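Local atomic coordinates of RagB/SusD domain protein (Flavobacterium johnsoniae, PDB entry 5J5U), a protein that probably binds chitin or chitin-derived oligosaccharides at the outer membrane, as a SusD homologue of a chitin utilization system. Residues H48-G51 with V55-Y58; V103-K108 with D155-Q160; N271-L276 with D386-A391. One frame throughout, in Å; residues are numbered along the deposited sequence.

Contact 1 is the fully buried member of the three, whereas contacts 2 and 3 reach toward the surface, and their chemistry differs accordingly. Contact 1 is also local: the short strand 49-50 meets helix 53-60 just after it, held by one main-chain N-H to a threonine hydroxyl. Contact 2, on the other side of the chain's centre and about 37 Å from contact 1 between centres, packs helix 98-119 against helix 143-160, buried at one side and lysine-bearing at the other. Contact 3 pairs a turn with helix 382-391 through a tyrosine ring and a carboxylate. The three share no secondary-structure element, and all lie within the SusD-like family region.

Contact 1 (H48-G51 with V55-Y58); sequences HYSG and VTEY
The ring of Y49, whose CB touches V55 across the contact, has the CB of the preceding H48 sitting 3.7 Å above one face, nearer its margin than its centre; L39 of helix 31-45, F413 and S415 pack around the same side chain. The setting is a strand-loop-helix connection, in which the two-residue strand 49-50, paired antiparallel with 259-260, leads through G51 and S52 into helix 53-60. V55 reaches back with one methyl, CG1, which lies 4.2 Å from Y49 CB, while its side chain also meets L39 and I40. Alongside this apolar touch runs the polar one. T56 OG1 sits beside its own backbone N (chi1 -47°), facing the end of the strand, and accepts from G51 N at 2.8 Å with an N-H...O angle of 148°. The same hydroxyl bonds to S52 O, so from within the helix it holds both G51 and S52 of the connection that leads into it. A valine in place of T56 would probably leave the buried G51 N without its acceptor and remove the bond to S52 O. With its positive phi, a side chain on G51 would run into the carbonyl oxygen of S50, which accounts for a glycine here. S50 directs its hydroxyl to R303 O instead: its OG remains 3.8 Å from T56 OG1, and 4.1 Å from T56 CG2.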
loop_
_atom_site.group_PDB
_atom_site.type_symbol
_atom_site.label_atom_id
_atom_site.label_comp_id
_atom_site.label_asym_id
_atom_site.label_seq_id
_atom_site.Cartn_x
_atom_site.Cartn_y
_atom_site.Cartn_z
ATOM N N HIS A 48 -8.102 -8.015 2.867
ATOM C CA HIS A 48 -8.639 -6.796 3.415
ATOM C C HIS A 48 -10.171 -6.774 3.207
ATOM O O HIS A 48 -10.919 -6.322 4.083
ATOM C CB HIS A 48 -8.003 -5.580 2.741
ATOM C CG HIS A 48 -6.732 -5.126 3.388
ATOM N ND1 HIS A 48 -5.913 -4.170 2.821
ATOM C CD2 HIS A 48 -6.130 -5.501 4.537
ATOM C CE1 HIS A 48 -4.867 -3.969 3.607
ATOM N NE2 HIS A 48 -4.974 -4.771 4.650
ATOM N N TYR A 49 -10.642 -7.254 2.051
ATOM C CA TYR A 49 -12.080 -7.175 1.726
ATOM C C TYR A 49 -12.713 -8.465 1.197
ATOM O O TYR A 49 -12.030 -9.309 0.577
ATOM C CB TYR A 49 -12.323 -6.094 0.665
ATOM C CG TYR A 49 -11.563 -4.800 0.858
ATOM C CD1 TYR A 49 -12.010 -3.833 1.751
ATOM C CD2 TYR A 49 -10.428 -4.530 0.120
ATOM C CE1 TYR A 49 -11.349 -2.647 1.914
ATOM C CE2 TYR A 49 -9.744 -3.314 0.268
ATOM C CZ TYR A 49 -10.212 -2.377 1.172
ATOM O OH TYR A 49 -9.537 -1.181 1.344
ATOM N N SER A 50 -14.028 -8.595 1.382
ATOM C CA SER A 50 -14.791 -9.630 0.673
ATOM C C SER A 50 -16.287 -9.272 0.540
ATOM O O SER A 50 -16.812 -8.475 1.302
ATOM C CB SER A 50 -14.609 -10.987 1.376
ATOM O OG SER A 50 -14.966 -12.056 0.514
ATOM N N GLY A 51 -16.987 -9.852 -0.424
ATOM C CA GLY A 51 -18.415 -9.609 -0.504
ATOM C C GLY A 51 -18.973 -9.133 -1.823
ATOM O O GLY A 51 -20.029 -9.602 -2.245
ATOM N N VAL A 55 -14.503 -8.019 -6.342
ATOM C CA VAL A 55 -13.406 -8.319 -5.427
ATOM C C VAL A 55 -13.390 -9.821 -5.092
ATOM O O VAL A 55 -12.349 -10.474 -5.170
ATOM C CB VAL A 55 -13.495 -7.445 -4.146
ATOM C CG1 VAL A 55 -12.433 -7.819 -3.176
ATOM C CG2 VAL A 55 -13.369 -5.941 -4.493
ATOM N N THR A 56 -14.557 -10.370 -4.780
ATOM C CA THR A 56 -14.648 -11.762 -4.367
ATOM C C THR A 56 -14.360 -12.712 -5.509
ATOM O O THR A 56 -13.569 -13.667 -5.350
ATOM C CB THR A 56 -16.041 -12.141 -3.819
ATOM O OG1 THR A 56 -16.481 -11.158 -2.885
ATOM C CG2 THR A 56 -15.988 -13.527 -3.151
ATOM N N GLU A 57 -15.013 -12.451 -6.642
ATOM C CA GLU A 57 -14.919 -13.335 -7.796
ATOM C C GLU A 57 -13.506 -13.372 -8.333
ATOM O O GLU A 57 -13.008 -14.462 -8.624
ATOM C CB GLU A 57 -15.900 -12.925 -8.896
ATOM C CG GLU A 57 -15.789 -13.729 -10.204
ATOM C CD GLU A 57 -16.291 -15.188 -10.092
ATOM O OE1 GLU A 57 -16.578 -15.666 -8.980
ATOM O OE2 GLU A 57 -16.401 -15.864 -11.131
ATOM N N TYR A 58 -12.837 -12.218 -8.403
ATOM C CA TYR A 58 -11.505 -12.208 -9.017
ATOM C C TYR A 58 -10.362 -12.097 -7.998
ATOM O O TYR A 58 -9.383 -12.856 -8.109
ATOM C CB TYR A 58 -11.418 -11.090 -10.067
ATOM C CG TYR A 58 -12.514 -11.243 -11.102
ATOM C CD1 TYR A 58 -12.458 -12.260 -12.052
ATOM C CD2 TYR A 58 -13.644 -10.424 -11.089
ATOM C CE1 TYR A 58 -13.461 -12.431 -12.980
ATOM C CE2 TYR A 58 -14.666 -10.593 -12.029
ATOM C CZ TYR A 58 -14.562 -11.604 -12.971
ATOM O OH TYR A 58 -15.555 -11.793 -13.905
#

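Contact 2 (V103-K108 with D155-Q160); sequences VAKIMK and DESFTQ
I106 and S157 make the close-packed part of this antiparallel helix pair: I106 CG1 rests 3.9 Å from S157 CB, where the two backbones come nearest. The axes of the two segments pass 9.4 Å apart at 153°, a spacing consistent with the small serine at the interface. K105 lies over the same serine, its CE 3.4 Å from S157 OG, an oxygen engaged by D153 O of its own helix. Farther along, the contact becomes polar and more open. A bend at chi3 (-53°) turns the end of the lysine chain toward Q160, which it crosses at about a right angle. There K105 NZ is modelled 2.5 Å from Q160 OE1, a hydrogen bond of doubtful length, tilted 27° from the carbonyl plane. Q160 NE2 in turn bonds to N101 OD1 and S98 O, which should fix the amide's rotation. On this outer side the exposed E156 keeps OE1 5.3 Å from K105 NZ, too far for a salt bridge. Within a helical scaffold consistent with the TPR-related fold of SusD-like proteins, I106 also packs on A185 of helix 178-195, A104 and K105 touch I88 of helix 66-90, and M107 faces helix 16-29.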
loop_
_atom_site.group_PDB
_atom_site.type_symbol
_atom_site.label_atom_id
_atom_site.label_comp_id
_atom_site.label_asym_id
_atom_site.label_seq_id
_atom_site.Cartn_x
_atom_site.Cartn_y
_atom_site.Cartn_z
ATOM N N VAL A 103 12.361 16.852 -5.446
ATOM C CA VAL A 103 10.989 16.432 -5.182
ATOM C C VAL A 103 10.519 15.460 -6.281
ATOM O O VAL A 103 10.055 14.348 -5.998
ATOM C CB VAL A 103 10.038 17.654 -5.073
ATOM C CG1 VAL A 103 8.592 17.233 -5.230
ATOM C CG2 VAL A 103 10.234 18.364 -3.732
ATOM N N ALA A 104 10.693 15.872 -7.531
ATOM C CA ALA A 104 10.357 15.035 -8.648
ATOM C C ALA A 104 11.032 13.675 -8.517
ATOM O O ALA A 104 10.393 12.651 -8.740
ATOM C CB ALA A 104 10.746 15.704 -9.943
ATOM N N LYS A 105 12.304 13.655 -8.132
ATOM C CA LYS A 105 13.024 12.375 -8.031
ATOM C C LYS A 105 12.393 11.479 -6.961
ATOM O O LYS A 105 12.212 10.260 -7.180
ATOM C CB LYS A 105 14.516 12.592 -7.740
ATOM C CG LYS A 105 15.362 12.713 -9.013
ATOM C CD LYS A 105 16.830 12.987 -8.719
ATOM C CE LYS A 105 16.979 14.184 -7.801
ATOM N NZ LYS A 105 18.381 14.621 -7.669
ATOM N N ILE A 106 12.026 12.090 -5.827
ATOM C CA ILE A 106 11.329 11.365 -4.769
ATOM C C ILE A 106 10.005 10.853 -5.340
ATOM O O ILE A 106 9.675 9.672 -5.198
ATOM C CB ILE A 106 11.107 12.249 -3.519
ATOM C CG1 ILE A 106 12.454 12.640 -2.918
ATOM C CG2 ILE A 106 10.346 11.512 -2.445
ATOM C CD1 ILE A 106 12.345 13.666 -1.841
ATOM N N MET A 107 9.295 11.726 -6.060
ATOM C CA MET A 107 8.054 11.309 -6.682
ATOM C C MET A 107 8.328 10.071 -7.528
ATOM O O MET A 107 7.579 9.090 -7.448
ATOM C CB MET A 107 7.451 12.417 -7.553
ATOM C CG MET A 107 6.764 13.520 -6.785
ATOM S SD MET A 107 5.320 12.989 -5.857
ATOM C CE MET A 107 4.194 12.455 -7.135
ATOM N N LYS A 108 9.428 10.101 -8.288
ATOM C CA LYS A 108 9.637 9.072 -9.292
ATOM C C LYS A 108 9.805 7.726 -8.613
ATOM O O LYS A 108 9.373 6.699 -9.152
ATOM C CB LYS A 108 10.829 9.384 -10.189
ATOM C CG LYS A 108 11.224 8.207 -11.082
ATOM C CD LYS A 108 11.656 8.647 -12.468
ATOM C CE LYS A 108 13.142 8.895 -12.549
ATOM N NZ LYS A 108 13.948 7.826 -11.915
ATOM N N ASP A 155 18.668 8.892 -1.116
ATOM C CA ASP A 155 19.826 9.416 -0.405
ATOM C C ASP A 155 20.213 10.812 -0.924
ATOM O O ASP A 155 20.174 11.839 -0.190
ATOM C CB ASP A 155 20.985 8.445 -0.555
ATOM C CG ASP A 155 22.232 8.916 0.137
ATOM O OD1 ASP A 155 22.434 8.539 1.315
ATOM O OD2 ASP A 155 23.003 9.670 -0.501
ATOM N N GLU A 156 20.518 10.858 -2.214
ATOM C CA GLU A 156 20.946 12.107 -2.820
ATOM C C GLU A 156 19.878 13.182 -2.784
ATOM O O GLU A 156 20.208 14.357 -2.694
ATOM C CB GLU A 156 21.387 11.878 -4.257
ATOM C CG GLU A 156 22.605 11.001 -4.360
ATOM C CD GLU A 156 22.984 10.722 -5.785
ATOM O OE1 GLU A 156 22.291 11.227 -6.693
ATOM O OE2 GLU A 156 23.994 10.020 -5.995
ATOM N N SER A 157 18.608 12.795 -2.867
ATOM C CA SER A 157 17.524 13.776 -2.872
ATOM C C SER A 157 17.307 14.370 -1.495
ATOM O O SER A 157 16.965 15.546 -1.370
ATOM C CB SER A 157 16.241 13.155 -3.388
ATOM O OG SER A 157 16.404 12.860 -4.760
ATOM N N PHE A 158 17.508 13.549 -0.468
ATOM C CA PHE A 158 17.509 14.040 0.896
ATOM C C PHE A 158 18.574 15.112 1.060
ATOM O O PHE A 158 18.292 16.219 1.530
ATOM C CB PHE A 158 17.768 12.919 1.895
ATOM C CG PHE A 158 17.988 13.414 3.290
ATOM C CD1 PHE A 158 16.930 13.886 4.048
ATOM C CD2 PHE A 158 19.261 13.446 3.835
ATOM C CE1 PHE A 158 17.139 14.358 5.339
ATOM C CE2 PHE A 158 19.473 13.913 5.119
ATOM C CZ PHE A 158 18.414 14.370 5.871
ATOM N N THR A 159 19.801 14.767 0.681
ATOM C CA THR A 159 20.910 15.710 0.786
ATOM C C THR A 159 20.710 16.971 -0.090
ATOM O O THR A 159 21.108 18.075 0.285
ATOM C CB THR A 159 22.223 15.000 0.435
ATOM O OG1 THR A 159 22.422 13.913 1.357
ATOM C CG2 THR A 159 23.408 15.958 0.491
ATOM N N GLN A 160 20.077 16.807 -1.244
ATOM C CA GLN A 160 19.951 17.878 -2.230
ATOM C C GLN A 160 18.915 18.941 -1.847
ATOM O O GLN A 160 19.080 20.118 -2.171
ATOM C CB GLN A 160 19.617 17.260 -3.585
ATOM C CG GLN A 160 19.181 18.207 -4.678
ATOM C CD GLN A 160 19.015 17.484 -6.014
ATOM O OE1 GLN A 160 19.488 16.356 -6.181
ATOM N NE2 GLN A 160 18.335 18.122 -6.960
#

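Contact 3 (N271-L276 with D386-A391); sequences NGDPRL and DAYVNA
Y388 from helix 382-391 lays one ring face on the D273-P274 step, a CH-pi contact at the point where a Schellman motif, with G272 as its C-prime residue, ends helix 262-270 and a type I turn follows. D273 CA stands 3.8 Å from the ring centroid, and P274 CD, over the same face, 4.0 Å from it. At the ring's edge, in its plane, the carbonyl N271 O approaches Y388 CE1 to 3.2 Å. With CG anti to the backbone N (chi1 171°), the ring of Y388 is carried away from its helix onto the turn. Y388 OH makes a weak hydrogen bond to D273 OD2, the carboxylate and ring planes lying 59° apart, and has a second weak one with Q406 NE2. One shell out, R275 fixes that carboxylate side-on: NH2 lies 2.8 Å from D273 OD2 on its syn lone pair, in a nearly straight bond, and NE meets OD1. Helix 399-410 backs the group through Q406, whose OE1 accepts from R275 NH2, and I369 packs on P274. D273 also caps the turn leading into the next helix: R275 N bonds to D273 OD1, 3.0 Å away, on the anti lone pair of that oxygen.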
loop_
_atom_site.group_PDB
_atom_site.type_symbol
_atom_site.label_atom_id
_atom_site.label_comp_id
_atom_site.label_asym_id
_atom_site.label_seq_id
_atom_site.Cartn_x
_atom_site.Cartn_y
_atom_site.Cartn_z
ATOM N N ASN A 271 -9.542 -8.571 19.808
ATOM C CA ASN A 271 -8.420 -7.994 20.561
ATOM C C ASN A 271 -8.740 -6.607 21.112
ATOM O O ASN A 271 -7.867 -5.937 21.656
ATOM C CB ASN A 271 -7.143 -7.905 19.696
ATOM C CG ASN A 271 -6.597 -9.274 19.302
ATOM O OD1 ASN A 271 -6.106 -10.030 20.141
ATOM N ND2 ASN A 271 -6.660 -9.586 18.010
ATOM N N GLY A 272 -9.985 -6.173 20.944
ATOM C CA GLY A 272 -10.413 -4.869 21.415
ATOM C C GLY A 272 -9.681 -3.679 20.826
ATOM O O GLY A 272 -9.373 -2.734 21.539
ATOM N N ASP A 273 -9.388 -3.735 19.529
ATOM C CA ASP A 273 -8.800 -2.608 18.812
ATOM C C ASP A 273 -9.849 -1.496 18.686
ATOM O O ASP A 273 -10.985 -1.758 18.310
ATOM C CB ASP A 273 -8.293 -3.063 17.435
ATOM C CG ASP A 273 -7.285 -2.105 16.825
ATOM O OD1 ASP A 273 -7.662 -0.964 16.543
ATOM O OD2 ASP A 273 -6.115 -2.495 16.614
ATOM N N PRO A 274 -9.487 -0.252 19.039
ATOM C CA PRO A 274 -10.444 0.863 18.943
ATOM C C PRO A 274 -10.827 1.218 17.498
ATOM O O PRO A 274 -11.723 2.031 17.270
ATOM C CB PRO A 274 -9.694 2.036 19.592
ATOM C CG PRO A 274 -8.617 1.425 20.378
ATOM C CD PRO A 274 -8.222 0.163 19.667
ATOM N N ARG A 275 -10.148 0.629 16.524
ATOM C CA ARG A 275 -10.406 1.007 15.144
ATOM C C ARG A 275 -11.626 0.301 14.602
ATOM O O ARG A 275 -12.081 0.634 13.520
ATOM C CB ARG A 275 -9.195 0.710 14.264
ATOM C CG ARG A 275 -8.070 1.709 14.419
ATOM C CD ARG A 275 -6.835 1.260 13.678
ATOM N NE ARG A 275 -6.187 0.166 14.383
ATOM C CZ ARG A 275 -4.912 -0.161 14.222
ATOM N NH1 ARG A 275 -4.163 0.514 13.357
ATOM N NH2 ARG A 275 -4.390 -1.165 14.907
ATOM N N LEU A 276 -12.156 -0.651 15.365
ATOM C CA LEU A 276 -13.278 -1.493 14.932
ATOM C C LEU A 276 -14.479 -0.711 14.372
ATOM O O LEU A 276 -14.903 -0.940 13.223
ATOM C CB LEU A 276 -13.744 -2.379 16.093
ATOM C CG LEU A 276 -14.930 -3.299 15.808
ATOM C CD1 LEU A 276 -14.574 -4.259 14.687
ATOM C CD2 LEU A 276 -15.328 -4.087 17.056
ATOM N N ASP A 386 -4.544 3.970 25.015
ATOM C CA ASP A 386 -3.542 3.610 26.008
ATOM C C ASP A 386 -3.848 2.236 26.602
ATOM O O ASP A 386 -2.948 1.410 26.801
ATOM C CB ASP A 386 -3.480 4.686 27.097
ATOM C CG ASP A 386 -3.119 6.059 26.537
ATOM O OD1 ASP A 386 -2.478 6.117 25.465
ATOM O OD2 ASP A 386 -3.491 7.087 27.148
ATOM N N ALA A 387 -5.128 1.978 26.842
ATOM C CA ALA A 387 -5.547 0.703 27.413
ATOM C C ALA A 387 -5.232 -0.453 26.463
ATOM O O ALA A 387 -4.688 -1.485 26.876
ATOM C CB ALA A 387 -7.036 0.733 27.751
ATOM N N TYR A 388 -5.566 -0.269 25.187
ATOM C CA TYR A 388 -5.327 -1.297 24.169
ATOM C C TYR A 388 -3.849 -1.589 23.974
ATOM O O TYR A 388 -3.433 -2.746 23.994
ATOM C CB TYR A 388 -5.953 -0.860 22.845
ATOM C CG TYR A 388 -5.622 -1.708 21.628
ATOM C CD1 TYR A 388 -6.080 -3.020 21.513
ATOM C CD2 TYR A 388 -4.898 -1.172 20.568
ATOM C CE1 TYR A 388 -5.800 -3.775 20.390
ATOM C CE2 TYR A 388 -4.619 -1.925 19.439
ATOM C CZ TYR A 388 -5.072 -3.216 19.352
ATOM O OH TYR A 388 -4.788 -3.949 18.220
ATOM N N VAL A 389 -3.069 -0.528 23.782
ATOM C CA VAL A 389 -1.622 -0.631 23.584
ATOM C C VAL A 389 -0.946 -1.332 24.764
ATOM O O VAL A 389 -0.058 -2.175 24.584
ATOM C CB VAL A 389 -0.996 0.759 23.375
ATOM C CG1 VAL A 389 0.397 0.824 23.991
ATOM C CG2 VAL A 389 -0.957 1.106 21.888
ATOM N N ASN A 390 -1.377 -0.991 25.978
ATOM C CA ASN A 390 -0.744 -1.559 27.164
ATOM C C ASN A 390 -1.240 -2.971 27.495
ATOM O O ASN A 390 -0.535 -3.733 28.151
ATOM C CB ASN A 390 -0.951 -0.616 28.356
ATOM C CG ASN A 390 -0.172 0.687 28.203
ATOM O OD1 ASN A 390 0.893 0.724 27.577
ATOM N ND2 ASN A 390 -0.715 1.769 28.754
ATOM N N ALA A 391 -2.441 -3.319 27.036
ATOM C CA ALA A 391 -2.987 -4.660 27.279
ATOM C C ALA A 391 -2.441 -5.705 26.309
ATOM O O ALA A 391 -2.459 -6.904 26.607
ATOM C CB ALA A 391 -4.498 -4.636 27.200
#